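Local coordinates for protein extracellular invertase (Aspergillus kawachii, PDB 5XH8) that probably hydrolyses sucrose at its beta-fructofuranoside bond and, with high transfructosylation activity, passes fructosyl groups on to sugar acceptors to build fructooligosaccharides, at residues A[500-505]-A[518-523]; A[346-351]-A[562-567]. All coordinates share one frame; numbering follows the deposited sequence.

How the contacts relate
The two contacts lie with their centres about 12 Å apart, one within the C-terminal beta-sandwich of this family 32 glycoside hydrolase and one at the seam between that sandwich and the N-terminal beta-propeller. Contact 1 pairs strand 497-501 with strand 520-523, an outermost strand of a six-stranded antiparallel sheet. Contact 2 sets the end of propeller strand 341-348 against the end of strand 559-564, which belongs to the other sheet of the sandwich. Along the chain, 500-505 and 518-523 both fall between 346-351 and 562-567. Glu520 and Arg502 of contact 1 hydrogen-bond to Thr563 and Trp564 of contact 2, so that side chains of contact 1 hold the strand end through which the sandwich meets the propeller.

Contact 1: A[500-505]-A[518-523]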
ATOM      1  N   VAL A 500      42.007  -7.472 -18.722  1.00 31.78           N
ATOM      2  CA  VAL A 500      41.644  -8.560 -19.610  1.00 30.71           C
ATOM      3  C   VAL A 500      41.444  -7.910 -20.980  1.00 31.13           C
ATOM      4  O   VAL A 500      40.495  -7.138 -21.193  1.00 30.13           O
ATOM      5  CB  VAL A 500      40.378  -9.321 -19.155  1.00 30.68           C
ATOM      6  CG1 VAL A 500      40.151 -10.533 -20.046  1.00 31.47           C
ATOM      7  CG2 VAL A 500      40.495  -9.770 -17.701  1.00 30.77           C
ATOM      8  N   ASP A 501      42.373  -8.187 -21.888  1.00 32.63           N
ATOM      9  CA  ASP A 501      42.236  -7.772 -23.297  1.00 33.82           C
ATOM     10  C   ASP A 501      41.402  -8.815 -24.057  1.00 31.10           C
ATOM     11  O   ASP A 501      41.811  -9.976 -24.218  1.00 32.50           O
ATOM     12  CB  ASP A 501      43.619  -7.641 -23.924  1.00 35.90           C
ATOM     13  CG  ASP A 501      43.586  -7.184 -25.380  1.00 37.51           C
ATOM     14  OD1 ASP A 501      42.513  -7.071 -26.035  1.00 35.32           O
ATOM     15  OD2 ASP A 501      44.698  -6.951 -25.875  1.00 41.59           O
ATOM     16  N   ARG A 502      40.245  -8.377 -24.545  1.00 29.69           N
ATOM     17  CA  ARG A 502      39.312  -9.239 -25.265  1.00 30.90           C
ATOM     18  C   ARG A 502      39.178  -8.895 -26.756  1.00 30.84           C
ATOM     19  O   ARG A 502      38.324  -9.472 -27.462  1.00 29.03           O
ATOM     20  CB  ARG A 502      37.930  -9.202 -24.563  1.00 29.94           C
ATOM     21  CG  ARG A 502      37.941  -9.843 -23.181  1.00 29.41           C
ATOM     22  CD  ARG A 502      36.541 -10.023 -22.606  1.00 29.40           C
ATOM     23  NE  ARG A 502      35.838  -8.742 -22.554  1.00 29.18           N
ATOM     24  CZ  ARG A 502      34.518  -8.572 -22.462  1.00 29.05           C
ATOM     25  NH1 ARG A 502      33.683  -9.603 -22.356  1.00 27.18           N
ATOM     26  NH2 ARG A 502      34.040  -7.332 -22.446  1.00 29.21           N
ATOM     27  N   SER A 503      40.025  -7.994 -27.256  1.00 29.98           N
ATOM     28  CA  SER A 503      39.955  -7.607 -28.665  1.00 31.02           C
ATOM     29  C   SER A 503      40.031  -8.799 -29.637  1.00 31.14           C
ATOM     30  O   SER A 503      39.395  -8.763 -30.665  1.00 33.48           O
ATOM     31  CB  SER A 503      41.039  -6.579 -29.006  1.00 32.35           C
ATOM     32  OG  SER A 503      42.326  -7.111 -28.744  1.00 31.90           O
ATOM     33  N   ASN A 504      40.749  -9.864 -29.286  1.00 32.35           N
ATOM     34  CA  ASN A 504      40.896 -11.050 -30.149  1.00 32.61           C
ATOM     35  C   ASN A 504      40.224 -12.322 -29.615  1.00 33.24           C
ATOM     36  O   ASN A 504      40.410 -13.400 -30.200  1.00 31.49           O
ATOM     37  CB  ASN A 504      42.409 -11.306 -30.359  1.00 36.07           C
ATOM     38  CG  ASN A 504      42.716 -12.218 -31.549  1.00 37.58           C
ATOM     39  OD1 ASN A 504      43.506 -13.172 -31.437  1.00 38.60           O
ATOM     40  ND2 ASN A 504      42.118 -11.924 -32.687  1.00 35.37           N
ATOM     41  N   THR A 505      39.431 -12.209 -28.527  1.00 32.43           N
ATOM     42  CA  THR A 505      38.904 -13.369 -27.782  1.00 28.35           C
ATOM     43  C   THR A 505      37.979 -14.225 -28.631  1.00 28.06           C
ATOM     44  O   THR A 505      38.079 -15.452 -28.601  1.00 26.66           O
ATOM     45  CB  THR A 505      38.142 -12.926 -26.495  1.00 29.89           C
ATOM     46  OG1 THR A 505      39.060 -12.384 -25.547  1.00 28.37           O
ATOM     47  CG2 THR A 505      37.387 -14.079 -25.840  1.00 29.34           C
ATOM     48  N   SER A 518      35.179  -5.255 -25.489  1.00 33.63           N
ATOM     49  CA  SER A 518      35.792  -4.263 -24.603  1.00 35.27           C
ATOM     50  C   SER A 518      36.750  -4.874 -23.631  1.00 34.05           C
ATOM     51  O   SER A 518      36.551  -6.002 -23.169  1.00 33.42           O
ATOM     52  CB  SER A 518      34.736  -3.612 -23.696  1.00 37.46           C
ATOM     53  OG  SER A 518      33.748  -2.997 -24.447  1.00 47.55           O
ATOM     54  N   ALA A 519      37.724  -4.067 -23.239  1.00 33.02           N
ATOM     55  CA  ALA A 519      38.693  -4.453 -22.247  1.00 34.02           C
ATOM     56  C   ALA A 519      37.997  -4.399 -20.893  1.00 31.46           C
ATOM     57  O   ALA A 519      37.062  -3.636 -20.716  1.00 33.61           O
ATOM     58  CB  ALA A 519      39.911  -3.516 -22.293  1.00 32.74           C
ATOM     59  N   GLU A 520      38.425  -5.257 -19.974  1.00 30.57           N
ATOM     60  CA  GLU A 520      37.972  -5.229 -18.586  1.00 31.35           C
ATOM     61  C   GLU A 520      39.212  -4.891 -17.788  1.00 32.89           C
ATOM     62  O   GLU A 520      40.323  -5.294 -18.171  1.00 32.72           O
ATOM     63  CB  GLU A 520      37.417  -6.594 -18.149  1.00 29.94           C
ATOM     64  CG  GLU A 520      36.161  -7.058 -18.909  1.00 30.55           C
ATOM     65  CD  GLU A 520      34.817  -6.777 -18.209  1.00 30.37           C
ATOM     66  OE1 GLU A 520      34.763  -5.951 -17.280  1.00 28.45           O
ATOM     67  OE2 GLU A 520      33.794  -7.367 -18.630  1.00 30.98           O
ATOM     68  N   ALA A 521      39.027  -4.173 -16.686  1.00 33.72           N
ATOM     69  CA  ALA A 521      40.145  -3.750 -15.847  1.00 34.63           C
ATOM     70  C   ALA A 521      39.721  -3.594 -14.410  1.00 34.11           C
ATOM     71  O   ALA A 521      38.589  -3.174 -14.140  1.00 34.06           O
ATOM     72  CB  ALA A 521      40.697  -2.417 -16.356  1.00 34.63           C
ATOM     73  N   GLY A 522      40.633  -3.916 -13.493  1.00 33.23           N
ATOM     74  CA  GLY A 522      40.516  -3.519 -12.097  1.00 34.82           C
ATOM     75  C   GLY A 522      41.837  -3.133 -11.433  1.00 37.32           C
ATOM     76  O   GLY A 522      42.879  -3.685 -11.759  1.00 37.25           O
ATOM     77  N   LYS A 523      41.772  -2.184 -10.501  1.00 39.38           N
ATOM     78  CA  LYS A 523      42.936  -1.708  -9.733  1.00 39.09           C
ATOM     79  C   LYS A 523      43.390  -2.733  -8.711  1.00 38.99           C
ATOM     80  O   LYS A 523      42.563  -3.310  -7.984  1.00 32.70           O
ATOM     81  CB  LYS A 523      42.605  -0.438  -8.951  1.00 42.16           C
ATOM     82  CG  LYS A 523      42.229   0.753  -9.807  1.00 48.48           C
ATOM     83  CD  LYS A 523      43.445   1.441 -10.394  1.00 50.53           C
ATOM     84  CE  LYS A 523      44.301   2.104  -9.322  1.00 49.62           C
ATOM     85  NZ  LYS A 523      45.126   3.168  -9.956  1.00 50.81           N
TER
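The guanidinium of Arg502 grips Ser518 O side-on, with Glu520 OE2 over one of its faces, where strands 497-501 and 520-523 meet at the edge of an antiparallel sheet of the C-terminal beta-sandwich. Arg502 NE and NH2 both donate to Ser518 O, each at 2.9 Å, and the oxygen sits in the guanidinium plane. A bend at chi3 (-57°) places NE at this oxygen, nearly along the C=O axis, while NH2 is tilted from the carbonyl plane. A long, flexible arginine suits this place because its planar end can satisfy several acceptors at once: NH2 also forms a salt bridge with Asp516, and NH1 bonds to Trp564 O. Glu520 OE2 stands toward the guanidinium rim, 3.8 Å from Arg502 NH2. This long salt bridge works by charge alone, with the two planes 50° apart; OE2 hydrogen-bonds to Thr563 OG1, and OE1 to the backbone N of Phe316, a residue of the sodium site. Val500 and Glu520 form a hydrogen-bonded antiparallel pair, Val500 N to Glu520 O at 2.8 Å and Glu520 N to Val500 O at 3.1 Å. Branched Val500 suits the buried sheet face it shares with Glu520, where both touch Leu561. Beyond the strand, Asp501 closes an Asx turn: its OD1 accepts from the backbone N of Ser503 at 2.9 Å and from Ser503 OG at 2.7 Å.

Contact 2: A[346-351]-A[562-567]; sequences VWLSGD and STWVRS
Ser349 O receives the indole NE1 of Trp564 at 2.9 Å, a bond that spans the seam between the beta-propeller and the C-terminal beta-sandwich of the family 32 fold. The N-H...O angle is 161°; the oxygen lies at the ring edge, in the indole plane, whereas NE1 stands above the carbonyl plane. Tryptophan suits this buried site because one side chain offers a donor at its edge and two broad apolar faces. Leu348 reaches tip to tip with it, its CG anti to the backbone N (chi1 -171°), and lays CD2 over one face, 3.8 Å from the centroid of the Trp564 five-membered ring, as a CH-pi contact. Arg566 lies over the opposite face of Trp564, its NH1 3.5 Å above the indole plane and toward the rim, so the ring is sandwiched between leucine and arginine. Gly350 CA lies obliquely to the indole, 3.8 Å from Trp564 CZ2. The short runs 346-348 and 562-564 approach to 8.7 Å between axes, 22° from parallel, and Leu371 of strand 366-385 touches both Leu348 and Ser562. A weak hydrogen bond from Arg566 NH1 to Gly350 O, 3.4 Å long, adds a second link across the seam.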
ATOM      1  N   VAL A 346      28.022 -13.041  -6.523  1.00 22.91           N
ATOM      2  CA  VAL A 346      27.930 -11.914  -7.436  1.00 22.22           C
ATOM      3  C   VAL A 346      27.213 -12.340  -8.725  1.00 22.88           C
ATOM      4  O   VAL A 346      27.417 -13.442  -9.199  1.00 22.83           O
ATOM      5  CB  VAL A 346      29.343 -11.416  -7.788  1.00 21.74           C
ATOM      6  CG1 VAL A 346      29.307 -10.272  -8.810  1.00 22.11           C
ATOM      7  CG2 VAL A 346      30.062 -10.964  -6.523  1.00 22.46           C
ATOM      8  N   TRP A 347      26.395 -11.454  -9.281  1.00 21.56           N
ATOM      9  CA  TRP A 347      25.726 -11.699 -10.556  1.00 22.45           C
ATOM     10  C   TRP A 347      26.642 -11.261 -11.689  1.00 21.65           C
ATOM     11  O   TRP A 347      27.223 -10.184 -11.618  1.00 22.40           O
ATOM     12  CB  TRP A 347      24.439 -10.873 -10.635  1.00 21.73           C
ATOM     13  CG  TRP A 347      23.606 -10.951 -11.882  1.00 21.27           C
ATOM     14  CD1 TRP A 347      23.272 -12.064 -12.578  1.00 21.10           C
ATOM     15  CD2 TRP A 347      22.959  -9.855 -12.540  1.00 21.55           C
ATOM     16  NE1 TRP A 347      22.460 -11.737 -13.627  1.00 22.28           N
ATOM     17  CE2 TRP A 347      22.254 -10.385 -13.633  1.00 21.89           C
ATOM     18  CE3 TRP A 347      22.912  -8.472 -12.313  1.00 21.84           C
ATOM     19  CZ2 TRP A 347      21.503  -9.589 -14.499  1.00 21.34           C
ATOM     20  CZ3 TRP A 347      22.174  -7.679 -13.177  1.00 22.15           C
ATOM     21  CH2 TRP A 347      21.478  -8.235 -14.255  1.00 22.10           C
ATOM     22  N   LEU A 348      26.715 -12.071 -12.740  1.00 21.37           N
ATOM     23  CA  LEU A 348      27.353 -11.675 -14.001  1.00 21.04           C
ATOM     24  C   LEU A 348      26.265 -11.626 -15.059  1.00 21.72           C
ATOM     25  O   LEU A 348      25.848 -12.665 -15.600  1.00 21.92           O
ATOM     26  CB  LEU A 348      28.455 -12.666 -14.394  1.00 22.30           C
ATOM     27  CG  LEU A 348      29.348 -12.260 -15.595  1.00 21.54           C
ATOM     28  CD1 LEU A 348      30.181 -11.050 -15.220  1.00 22.32           C
ATOM     29  CD2 LEU A 348      30.252 -13.413 -16.063  1.00 22.14           C
ATOM     30  N   SER A 349      25.772 -10.418 -15.320  1.00 21.23           N
ATOM     31  CA  SER A 349      24.777 -10.214 -16.342  1.00 21.93           C
ATOM     32  C   SER A 349      25.290 -10.693 -17.697  1.00 21.55           C
ATOM     33  O   SER A 349      26.437 -10.403 -18.075  1.00 20.64           O
ATOM     34  CB  SER A 349      24.403  -8.732 -16.458  1.00 22.48           C
ATOM     35  OG  SER A 349      23.636  -8.510 -17.639  1.00 22.75           O
ATOM     36  N   GLY A 350      24.441 -11.411 -18.416  1.00 22.71           N
ATOM     37  CA  GLY A 350      24.827 -12.024 -19.691  1.00 24.52           C
ATOM     38  C   GLY A 350      24.780 -11.092 -20.894  1.00 26.02           C
ATOM     39  O   GLY A 350      25.333 -11.435 -21.938  1.00 26.46           O
ATOM     40  N   ASP A 351      24.101  -9.941 -20.768  1.00 24.90           N
ATOM     41  CA  ASP A 351      23.785  -9.116 -21.919  1.00 25.44           C
ATOM     42  C   ASP A 351      23.968  -7.616 -21.649  1.00 25.72           C
ATOM     43  O   ASP A 351      23.186  -6.791 -22.133  1.00 25.02           O
ATOM     44  CB  ASP A 351      22.343  -9.437 -22.388  1.00 25.88           C
ATOM     45  CG  ASP A 351      21.301  -9.187 -21.315  1.00 25.70           C
ATOM     46  OD1 ASP A 351      21.646  -8.663 -20.231  1.00 24.67           O
ATOM     47  OD2 ASP A 351      20.135  -9.547 -21.543  1.00 27.73           O
ATOM     48  N   SER A 562      35.780 -10.375 -13.130  1.00 26.39           N
ATOM     49  CA  SER A 562      35.121 -11.442 -13.886  1.00 26.90           C
ATOM     50  C   SER A 562      34.449 -10.922 -15.139  1.00 25.57           C
ATOM     51  O   SER A 562      33.943  -9.803 -15.168  1.00 25.78           O
ATOM     52  CB  SER A 562      34.124 -12.195 -13.004  1.00 27.69           C
ATOM     53  OG  SER A 562      34.690 -12.459 -11.739  1.00 28.27           O
ATOM     54  N   THR A 563      34.430 -11.754 -16.172  1.00 25.28           N
ATOM     55  CA  THR A 563      33.939 -11.328 -17.471  1.00 25.25           C
ATOM     56  C   THR A 563      33.576 -12.518 -18.338  1.00 24.13           C
ATOM     57  O   THR A 563      33.719 -13.670 -17.906  1.00 23.78           O
ATOM     58  CB  THR A 563      34.972 -10.420 -18.179  1.00 27.15           C
ATOM     59  OG1 THR A 563      34.405  -9.874 -19.380  1.00 26.42           O
ATOM     60  CG2 THR A 563      36.259 -11.216 -18.517  1.00 27.74           C
ATOM     61  N   TRP A 564      33.083 -12.224 -19.547  1.00 24.83           N
ATOM     62  CA  TRP A 564      32.730 -13.223 -20.553  1.00 23.97           C
ATOM     63  C   TRP A 564      33.865 -13.387 -21.574  1.00 24.97           C
ATOM     64  O   TRP A 564      34.332 -12.395 -22.149  1.00 23.23           O
ATOM     65  CB  TRP A 564      31.442 -12.819 -21.284  1.00 25.61           C
ATOM     66  CG  TRP A 564      30.249 -12.784 -20.391  1.00 24.71           C
ATOM     67  CD1 TRP A 564      29.640 -11.682 -19.890  1.00 26.24           C
ATOM     68  CD2 TRP A 564      29.538 -13.915 -19.875  1.00 24.78           C
ATOM     69  NE1 TRP A 564      28.587 -12.053 -19.074  1.00 26.49           N
ATOM     70  CE2 TRP A 564      28.497 -13.419 -19.061  1.00 25.58           C
ATOM     71  CE3 TRP A 564      29.657 -15.296 -20.051  1.00 24.63           C
ATOM     72  CZ2 TRP A 564      27.598 -14.261 -18.387  1.00 24.48           C
ATOM     73  CZ3 TRP A 564      28.761 -16.147 -19.368  1.00 25.58           C
ATOM     74  CH2 TRP A 564      27.741 -15.612 -18.546  1.00 24.67           C
ATOM     75  N   VAL A 565      34.300 -14.629 -21.780  1.00 25.74           N
ATOM     76  CA  VAL A 565      35.319 -14.944 -22.783  1.00 27.33           C
ATOM     77  C   VAL A 565      34.745 -15.941 -23.786  1.00 27.52           C
ATOM     78  O   VAL A 565      34.886 -17.140 -23.647  1.00 29.46           O
ATOM     79  CB  VAL A 565      36.663 -15.394 -22.157  1.00 27.64           C
ATOM     80  CG1 VAL A 565      37.375 -14.188 -21.582  1.00 26.97           C
ATOM     81  CG2 VAL A 565      36.499 -16.470 -21.092  1.00 28.93           C
ATOM     82  N   ARG A 566      34.065 -15.407 -24.795  1.00 25.72           N
ATOM     83  CA  ARG A 566      33.237 -16.229 -25.646  1.00 26.40           C
ATOM     84  C   ARG A 566      34.011 -16.699 -26.908  1.00 27.51           C
ATOM     85  O   ARG A 566      33.654 -16.364 -28.034  1.00 27.13           O
ATOM     86  CB  ARG A 566      31.924 -15.485 -25.940  1.00 28.35           C
ATOM     87  CG  ARG A 566      31.017 -15.447 -24.695  1.00 30.21           C
ATOM     88  CD  ARG A 566      29.530 -15.093 -24.903  1.00 33.63           C
ATOM     89  NE  ARG A 566      29.367 -13.705 -24.649  1.00 35.99           N
ATOM     90  CZ  ARG A 566      28.627 -13.079 -23.733  1.00 30.43           C
ATOM     91  NH1 ARG A 566      27.725 -13.649 -22.921  1.00 31.69           N
ATOM     92  NH2 ARG A 566      28.771 -11.772 -23.727  1.00 27.70           N
ATOM     93  N   SER A 567      35.053 -17.508 -26.689  1.00 28.03           N
ATOM     94  CA  SER A 567      35.829 -18.079 -27.799  1.00 28.93           C
ATOM     95  C   SER A 567      34.985 -19.126 -28.529  1.00 29.04           C
ATOM     96  O   SER A 567      34.201 -19.872 -27.910  1.00 28.86           O
ATOM     97  CB  SER A 567      37.169 -18.664 -27.311  1.00 28.28           C
ATOM     98  OG  SER A 567      36.994 -19.909 -26.664  1.00 30.15           O
TER